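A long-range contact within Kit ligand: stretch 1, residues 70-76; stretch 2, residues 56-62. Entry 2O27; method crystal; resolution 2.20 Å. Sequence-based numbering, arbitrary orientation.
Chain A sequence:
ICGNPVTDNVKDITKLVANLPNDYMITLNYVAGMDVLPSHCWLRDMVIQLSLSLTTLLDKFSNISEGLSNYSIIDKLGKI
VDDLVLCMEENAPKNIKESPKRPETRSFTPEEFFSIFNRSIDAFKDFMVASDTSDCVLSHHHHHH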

# COMPACT_ATOMS: atom_id res chain seq x y z
N ASN A 70 5.38 8.36 2.39
CA ASN A 70 4.53 8.28 1.22
C ASN A 70 3.61 9.49 1.22
O ASN A 70 3.37 10.10 0.17
CB ASN A 70 3.72 6.98 1.24
CG ASN A 70 4.60 5.75 1.02
OD1 ASN A 70 5.80 5.87 0.79
ND2 ASN A 70 4.00 4.56 1.08
N TYR A 71 3.11 9.86 2.40
CA TYR A 71 2.21 11.00 2.50
C TYR A 71 2.85 12.25 1.90
O TYR A 71 2.25 12.92 1.07
CB TYR A 71 1.81 11.31 3.97
CG TYR A 71 0.82 12.44 4.12
CD1 TYR A 71 -0.55 12.19 4.20
CD2 TYR A 71 1.24 13.77 4.11
CE1 TYR A 71 -1.49 13.23 4.27
CE2 TYR A 71 0.30 14.83 4.18
CZ TYR A 71 -1.06 14.53 4.26
OH TYR A 71 -2.00 15.53 4.35
N SER A 72 4.08 12.55 2.32
CA SER A 72 4.79 13.74 1.83
C SER A 72 5.03 13.75 0.31
O SER A 72 4.76 14.76 -0.34
CB SER A 72 6.13 13.89 2.56
OG SER A 72 6.89 12.69 2.51
N ILE A 73 5.56 12.65 -0.23
CA ILE A 73 5.82 12.56 -1.66
C ILE A 73 4.52 12.73 -2.46
O ILE A 73 4.44 13.51 -3.40
CB ILE A 73 6.44 11.18 -2.03
CG1 ILE A 73 7.69 10.89 -1.19
CG2 ILE A 73 6.83 11.17 -3.50
CD1 ILE A 73 8.18 9.42 -1.32
N ILE A 74 3.49 11.99 -2.08
CA ILE A 74 2.21 12.07 -2.78
C ILE A 74 1.64 13.49 -2.70
O ILE A 74 1.10 14.02 -3.68
CB ILE A 74 1.19 11.09 -2.14
CG1 ILE A 74 1.60 9.64 -2.43
CG2 ILE A 74 -0.23 11.38 -2.65
CD1 ILE A 74 0.81 8.58 -1.62
N ASP A 75 1.73 14.09 -1.51
CA ASP A 75 1.22 15.43 -1.31
C ASP A 75 1.95 16.41 -2.25
O ASP A 75 1.35 17.31 -2.81
CB ASP A 75 1.41 15.88 0.15
CG ASP A 75 0.87 17.29 0.40
OD1 ASP A 75 1.64 18.13 0.86
OD2 ASP A 75 -0.32 17.55 0.15
N LYS A 76 3.26 16.21 -2.39
CA LYS A 76 4.07 17.06 -3.25
C LYS A 76 3.64 16.86 -4.70
O LYS A 76 3.50 17.83 -5.44
CB LYS A 76 5.55 16.69 -3.10
CG LYS A 76 6.47 17.27 -4.18
CD LYS A 76 6.62 18.78 -4.05
CE LYS A 76 7.46 19.34 -5.19
NZ LYS A 76 8.78 18.66 -5.32
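Stretch 2 (56-62) TLLDKFS

The most unusual feature of this contact is that no direct hydrogen bond joins the two stretches; their polar link is a single water. Water 1 donates to Ser62 O (2.9 Å from the water oxygen) and accepts from Tyr71 N (2.7 Å), so a helical amide and a loop carbonyl are both satisfied without touching each other. Everything else rests on packing, which buries 435 Å² in all.

Stretch 1 is helical throughout, with Ile74 N bonded to Asn70 O and Asp75 N to Tyr71 O, each at 2.9 Å. Stretch 2 begins as the last part of a helix, residues 56-58, and then leaves it through a type I turn from Leu58 to Phe61, closed by Phe61 N to Leu58 O at 3.0 Å. Beyond the turn, Phe61 and Ser62 take up extended backbone angles. The chains come nearest at Tyr71 and Phe61, whose CA atoms are 5.6 Å apart. From there, the later residues of stretch 1 meet the earlier residues of stretch 2: Leu58 and Phe61 each touch both Tyr71 and Ile74, but of these two residues only Tyr71 reaches Ser62 and only Ile74 reaches Leu57.

Leu58 loses the most surface to the other stretch. Its CA-to-CB bond points sideways, but the chi1 t, chi2 p rotamer brings the end of the side chain nearer. CD1 lies over one face of the Tyr71 ring, 3.6 Å from the centroid and 19° off the normal, a CH-pi contact well suited to a methyl group on an aromatic surface. The same CD1 is 3.4 Å from Tyr71 O and 3.8 Å from Ile74 CG2, so one branched side chain serves both ring and helix. At the ring's edge, Phe61 O approaches Tyr71 CD1 at 3.6 Å, placing a carbonyl oxygen near the ring plane rather than over the electron-rich face.

Ile74 points toward stretch 2 and is buried, as befits a branched apolar residue. Its CD1 packs 3.5 Å from Leu57 CD1 and 3.7 Å from Phe61 CE1. Phe61, also directed toward its partner, offers one ring face to Asn70 CB, 4.2 Å from the centroid. Asn70 ND2 also approaches Phe61 CE2 at 3.5 Å, although both amide atoms, OD1 and ND2, are hydrogen-bonded elsewhere in the structure. Asp75 suits the margin: partly exposed, its carboxylate can remain near solvent, and OD2 comes only within 4.0 Å of Leu58 CD2. Ser72 and Asp59 point away and take no part.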

# COMPACT_ATOMS: atom_id res chain seq x y z
N THR A 56 -7.53 10.94 -3.57
CA THR A 56 -7.99 9.70 -2.98
C THR A 56 -6.83 8.90 -2.37
O THR A 56 -6.94 8.39 -1.25
CB THR A 56 -8.73 8.85 -4.06
OG1 THR A 56 -10.01 9.44 -4.35
CG2 THR A 56 -8.91 7.42 -3.61
N LEU A 57 -5.71 8.81 -3.09
CA LEU A 57 -4.53 8.08 -2.62
C LEU A 57 -3.98 8.66 -1.32
O LEU A 57 -3.69 7.93 -0.37
CB LEU A 57 -3.41 8.10 -3.66
CG LEU A 57 -2.60 6.84 -4.06
CD1 LEU A 57 -1.14 7.28 -4.28
CD2 LEU A 57 -2.69 5.72 -3.02
N LEU A 58 -3.81 9.99 -1.29
CA LEU A 58 -3.26 10.68 -0.13
C LEU A 58 -4.02 10.38 1.18
O LEU A 58 -3.41 10.17 2.22
CB LEU A 58 -3.27 12.20 -0.36
CG LEU A 58 -2.61 12.99 0.80
CD1 LEU A 58 -1.12 12.71 0.81
CD2 LEU A 58 -2.87 14.50 0.63
N ASP A 59 -5.34 10.37 1.09
CA ASP A 59 -6.19 10.12 2.24
C ASP A 59 -5.98 8.70 2.80
O ASP A 59 -6.56 8.34 3.82
CB ASP A 59 -7.63 10.35 1.83
CG ASP A 59 -8.63 9.92 2.89
OD1 ASP A 59 -9.30 8.89 2.70
OD2 ASP A 59 -8.73 10.62 3.92
N LYS A 60 -5.14 7.91 2.15
CA LYS A 60 -4.91 6.56 2.63
C LYS A 60 -3.69 6.46 3.53
O LYS A 60 -3.42 5.42 4.08
CB LYS A 60 -4.81 5.58 1.46
CG LYS A 60 -6.16 5.08 0.95
CD LYS A 60 -7.00 6.19 0.33
CE LYS A 60 -8.51 5.86 0.33
NZ LYS A 60 -8.79 4.52 -0.20
N PHE A 61 -2.96 7.56 3.69
CA PHE A 61 -1.75 7.53 4.50
C PHE A 61 -1.77 8.56 5.60
O PHE A 61 -2.55 9.51 5.54
CB PHE A 61 -0.52 7.78 3.62
CG PHE A 61 -0.35 6.78 2.51
CD1 PHE A 61 -1.07 6.91 1.32
CD2 PHE A 61 0.47 5.67 2.67
CE1 PHE A 61 -0.97 5.95 0.33
CE2 PHE A 61 0.56 4.70 1.67
CZ PHE A 61 -0.16 4.85 0.51
N SER A 62 -0.90 8.38 6.59
CA SER A 62 -0.77 9.32 7.69
C SER A 62 0.46 10.16 7.38
O SER A 62 1.41 9.69 6.76
CB SER A 62 -0.57 8.59 9.04
OG SER A 62 -1.75 7.91 9.43
O HOH W 1 3.27 8.61 4.76